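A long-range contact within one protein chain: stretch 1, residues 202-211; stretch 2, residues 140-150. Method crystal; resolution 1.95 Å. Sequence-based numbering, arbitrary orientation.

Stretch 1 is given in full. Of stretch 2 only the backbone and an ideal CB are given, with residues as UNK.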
# COMPACT_ATOMS: atom_id res chain seq x y z
N PRO A 202 5.51 -24.86 -8.83
CA PRO A 202 5.31 -24.23 -7.50
C PRO A 202 4.60 -22.89 -7.61
O PRO A 202 4.75 -22.20 -8.62
CB PRO A 202 6.74 -24.00 -7.00
CG PRO A 202 7.59 -25.00 -7.77
CD PRO A 202 6.93 -25.12 -9.13
N LYS A 203 3.85 -22.52 -6.57
CA LYS A 203 3.11 -21.26 -6.54
C LYS A 203 4.00 -20.05 -6.79
O LYS A 203 3.64 -19.14 -7.54
CB LYS A 203 2.36 -21.12 -5.21
CG LYS A 203 1.58 -19.80 -5.02
CD LYS A 203 0.20 -19.81 -5.68
CE LYS A 203 -0.66 -18.60 -5.25
NZ LYS A 203 -1.65 -18.90 -4.17
N ARG A 204 5.19 -20.05 -6.19
CA ARG A 204 6.10 -18.92 -6.36
C ARG A 204 6.42 -18.72 -7.83
O ARG A 204 6.38 -17.59 -8.33
CB ARG A 204 7.41 -19.15 -5.58
CG ARG A 204 8.39 -17.99 -5.75
CD ARG A 204 9.80 -18.37 -5.37
NE ARG A 204 10.75 -17.28 -5.60
CZ ARG A 204 12.02 -17.31 -5.23
NH1 ARG A 204 12.50 -18.38 -4.61
NH2 ARG A 204 12.82 -16.27 -5.48
N ALA A 205 6.71 -19.82 -8.51
CA ALA A 205 7.00 -19.78 -9.94
C ALA A 205 5.80 -19.22 -10.69
O ALA A 205 5.94 -18.37 -11.58
CB ALA A 205 7.34 -21.18 -10.46
N LEU A 206 4.61 -19.71 -10.32
CA LEU A 206 3.37 -19.22 -10.93
C LEU A 206 3.30 -17.69 -10.84
O LEU A 206 3.10 -17.00 -11.85
CB LEU A 206 2.16 -19.86 -10.24
CG LEU A 206 0.80 -19.88 -10.96
CD1 LEU A 206 -0.23 -20.63 -10.14
CD2 LEU A 206 0.26 -18.50 -11.29
N LEU A 207 3.48 -17.17 -9.64
CA LEU A 207 3.37 -15.73 -9.44
C LEU A 207 4.45 -14.96 -10.21
O LEU A 207 4.17 -13.92 -10.80
CB LEU A 207 3.40 -15.42 -7.96
CG LEU A 207 2.20 -16.00 -7.20
CD1 LEU A 207 2.42 -15.96 -5.68
CD2 LEU A 207 0.92 -15.26 -7.59
N GLU A 208 5.67 -15.49 -10.23
CA GLU A 208 6.71 -14.86 -11.04
C GLU A 208 6.38 -14.87 -12.54
O GLU A 208 6.54 -13.86 -13.22
CB GLU A 208 8.09 -15.50 -10.77
CG GLU A 208 8.56 -15.39 -9.33
CD GLU A 208 8.44 -13.97 -8.76
OE1 GLU A 208 8.51 -12.99 -9.53
OE2 GLU A 208 8.27 -13.84 -7.52
N ILE A 209 5.91 -16.02 -13.04
CA ILE A 209 5.50 -16.11 -14.44
C ILE A 209 4.51 -15.01 -14.81
O ILE A 209 4.58 -14.42 -15.89
CB ILE A 209 4.90 -17.49 -14.76
CG1 ILE A 209 6.01 -18.52 -14.86
CG2 ILE A 209 4.12 -17.46 -16.08
CD1 ILE A 209 5.56 -19.92 -14.56
N LEU A 210 3.58 -14.74 -13.90
CA LEU A 210 2.57 -13.72 -14.16
C LEU A 210 3.18 -12.32 -14.33
O LEU A 210 2.64 -11.49 -15.07
CB LEU A 210 1.50 -13.71 -13.07
CG LEU A 210 0.63 -14.96 -12.99
CD1 LEU A 210 -0.34 -14.87 -11.82
CD2 LEU A 210 -0.13 -15.17 -14.30
N LYS A 211 4.32 -12.07 -13.68
CA LYS A 211 4.94 -10.75 -13.81
C LYS A 211 5.74 -10.64 -15.10
O LYS A 211 5.99 -9.54 -15.59
CB LYS A 211 5.86 -10.44 -12.62
CG LYS A 211 5.24 -10.56 -11.25
CD LYS A 211 6.32 -10.32 -10.20
CE LYS A 211 6.02 -11.03 -8.89
NZ LYS A 211 7.17 -10.92 -7.93
N UNK A 140 -3.56 -19.34 -15.37
CA UNK A 140 -2.72 -19.23 -14.18
C UNK A 140 -3.27 -18.16 -13.23
O UNK A 140 -3.39 -18.38 -12.03
CB UNK A 140 -1.28 -18.90 -14.57
N UNK A 141 -3.60 -17.00 -13.78
CA UNK A 141 -4.05 -15.90 -12.92
C UNK A 141 -5.40 -16.23 -12.28
O UNK A 141 -5.69 -15.83 -11.15
CB UNK A 141 -4.15 -14.60 -13.72
N UNK A 142 -6.23 -16.98 -13.00
CA UNK A 142 -7.58 -17.26 -12.51
C UNK A 142 -7.57 -18.33 -11.44
O UNK A 142 -8.41 -18.34 -10.54
CB UNK A 142 -8.49 -17.69 -13.66
N UNK A 143 -6.59 -19.21 -11.51
CA UNK A 143 -6.56 -20.37 -10.62
C UNK A 143 -5.69 -20.13 -9.39
O UNK A 143 -5.92 -20.70 -8.32
CB UNK A 143 -6.05 -21.60 -11.38
N UNK A 144 -4.70 -19.25 -9.54
CA UNK A 144 -3.75 -18.94 -8.46
C UNK A 144 -4.37 -18.75 -7.06
O UNK A 144 -3.82 -19.27 -6.08
CB UNK A 144 -2.99 -17.67 -8.83
N UNK A 145 -5.50 -18.01 -6.96
CA UNK A 145 -6.00 -17.75 -5.60
C UNK A 145 -6.40 -18.99 -4.81
O UNK A 145 -6.50 -18.91 -3.59
CB UNK A 145 -7.21 -16.82 -5.68
N UNK A 146 -6.66 -20.12 -5.47
CA UNK A 146 -7.10 -21.29 -4.72
C UNK A 146 -5.91 -22.07 -4.17
O UNK A 146 -6.07 -22.92 -3.29
CB UNK A 146 -7.96 -22.20 -5.60
N UNK A 147 -4.72 -21.78 -4.69
CA UNK A 147 -3.54 -22.58 -4.36
C UNK A 147 -2.82 -22.07 -3.11
O UNK A 147 -2.46 -20.88 -3.04
CB UNK A 147 -2.57 -22.59 -5.54
N UNK A 148 -2.63 -22.96 -2.14
CA UNK A 148 -1.82 -22.68 -0.96
C UNK A 148 -0.34 -22.83 -1.33
O UNK A 148 0.12 -23.93 -1.64
CB UNK A 148 -2.19 -23.61 0.20
N UNK A 149 0.38 -21.72 -1.31
CA UNK A 149 1.81 -21.71 -1.59
C UNK A 149 2.54 -22.48 -0.51
O UNK A 149 3.23 -23.47 -0.78
CB UNK A 149 2.34 -20.28 -1.69
N UNK A 150 2.37 -22.03 0.72
CA UNK A 150 2.93 -22.69 1.89
C UNK A 150 2.12 -23.92 2.28
O UNK A 150 2.06 -24.27 3.46
CB UNK A 150 3.00 -21.71 3.07

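Position 140 lies on a helix, and its CA-to-CB bond points toward stretch 1. The ideal CB already sits 3.6 Å from Leu 206 CD2 and 3.9 Å from Leu 210 CD2, so the surroundings are methyl groups with nothing to pair with a polar group. A leucine, isoleucine, methionine or aromatic residue would suit. The deposited residue is Phe 140, with chi1 in the m well. Its CB packs against the two leucines, and its ring reaches on to Ile 209, whose CG2 lies at the ring edge, 4.1 Å from Phe 140 CD2.

At position 141 CA-to-CB runs sideways, and the ideal CB is 4.1 Å from Leu 210 CD2. Only the root of a side chain is constrained here, so many residues would do, including long polar ones that extend past the leucine. It is Lys 141, whose end leads away while its CB remains against the Leu 210 methyl.

Positions 142 and 143 have nothing of stretch 1 within 5.5 Å of the ideal CB, so this contact leaves their identity open. They are Lys 142, out of reach, and Ile 143, whose end leads away.

Position 144 opens a 3-10 segment, and its CB points toward stretch 1, with Leu 206 CD2 4.2 Å and Lys 203 CE 4.4 Å from the ideal position. A small apolar residue fits this close approach; alanine is a natural candidate, and serine would also be small enough. Ala 144 is found, its CB 4.1 Å from Leu 206 CD2. Its backbone matters too: Lys 203 NZ donates a hydrogen bond to Ala 144 O at 2.9 Å.

Positions 145 and 146 point away. The phi of -62° at 145 is compatible with proline, though it does not require it; at 146 this contact sets no preference. The residues are Pro 145 and Val 146, and neither takes part in the contact.

At 147 the chain has left the 3-10 segment, with phi/psi of -89/125, and CB again points toward stretch 1, 3.9 Å from Lys 203 CD. The aliphatic part of that lysine and the nearby Leu 206 favour a branched or long apolar residue. Ile 147 meets both: its CG2 is 3.9 Å from Lys 203 CD, and its CD1 is 4.0 Å from Leu 206 CD1. Its carbonyl accepts a very short hydrogen bond, 2.4 Å from Lys 203 NZ to Ile 147 O, so one ammonium group ties down two carbonyls of this turn.

At 148 CA-to-CB points away, so this contact sets no preference; the residue is Glu 148.

At 149 the ideal CB is a tight 3.5 Å from Lys 203 CG. CA-to-CB runs sideways, leaving room for a flexible, extended chain, polar or aliphatic, along the start of the helix. Gln 149 lies there, poorly ordered. Its NE2 is 3.3 Å from Arg 204 CA, and its OE1 is 3.8 Å from Leu 207 CD1; it packs without making a hydrogen bond to stretch 1.

Position 150 likewise points away, and any residue would serve; it is Thr 150.

Stretch 2 140-150: FKKIAPVIEQT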
# COMPACT_ATOMS: atom_id res chain seq x y z
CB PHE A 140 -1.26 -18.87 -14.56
CG PHE A 140 -0.47 -20.01 -15.13
CD1 PHE A 140 -0.99 -21.30 -15.16
CD2 PHE A 140 0.81 -19.79 -15.62
CE1 PHE A 140 -0.26 -22.35 -15.69
CE2 PHE A 140 1.56 -20.84 -16.15
CZ PHE A 140 1.02 -22.12 -16.18
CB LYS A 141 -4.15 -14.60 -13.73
CG LYS A 141 -4.41 -13.37 -12.89
CD LYS A 141 -4.99 -12.23 -13.73
CE LYS A 141 -5.26 -10.99 -12.87
NZ LYS A 141 -6.21 -10.03 -13.50
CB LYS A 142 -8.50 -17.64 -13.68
CG LYS A 142 -8.98 -16.45 -14.47
CD LYS A 142 -9.76 -16.86 -15.74
CE LYS A 142 -10.34 -15.63 -16.45
NZ LYS A 142 -10.82 -16.01 -17.82
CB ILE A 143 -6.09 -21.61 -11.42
CG1 ILE A 143 -7.14 -21.97 -12.46
CG2 ILE A 143 -5.79 -22.82 -10.52
CD1 ILE A 143 -6.80 -23.19 -13.30
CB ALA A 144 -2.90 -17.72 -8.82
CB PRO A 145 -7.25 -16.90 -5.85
CG PRO A 145 -6.99 -16.22 -7.15
CD PRO A 145 -6.22 -17.21 -7.96
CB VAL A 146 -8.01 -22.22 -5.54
CG1 VAL A 146 -9.11 -21.40 -6.25
CG2 VAL A 146 -7.21 -23.02 -6.54
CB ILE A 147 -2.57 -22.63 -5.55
CG1 ILE A 147 -3.23 -23.35 -6.72
CG2 ILE A 147 -1.28 -23.36 -5.18
CD1 ILE A 147 -2.47 -23.23 -8.02
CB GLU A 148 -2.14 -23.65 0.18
CG GLU A 148 -3.45 -23.40 0.91
CD GLU A 148 -3.72 -24.45 1.97
OE1 GLU A 148 -4.90 -24.84 2.14
OE2 GLU A 148 -2.76 -24.89 2.65
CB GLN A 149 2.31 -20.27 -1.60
CG GLN A 149 3.72 -20.08 -2.09
CD GLN A 149 3.95 -18.67 -2.60
OE1 GLN A 149 3.11 -17.78 -2.41
NE2 GLN A 149 5.07 -18.45 -3.27
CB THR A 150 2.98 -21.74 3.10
OG1 THR A 150 2.00 -22.14 4.07
CG2 THR A 150 2.71 -20.30 2.68
O HOH W 1 -0.30 -18.43 -1.66
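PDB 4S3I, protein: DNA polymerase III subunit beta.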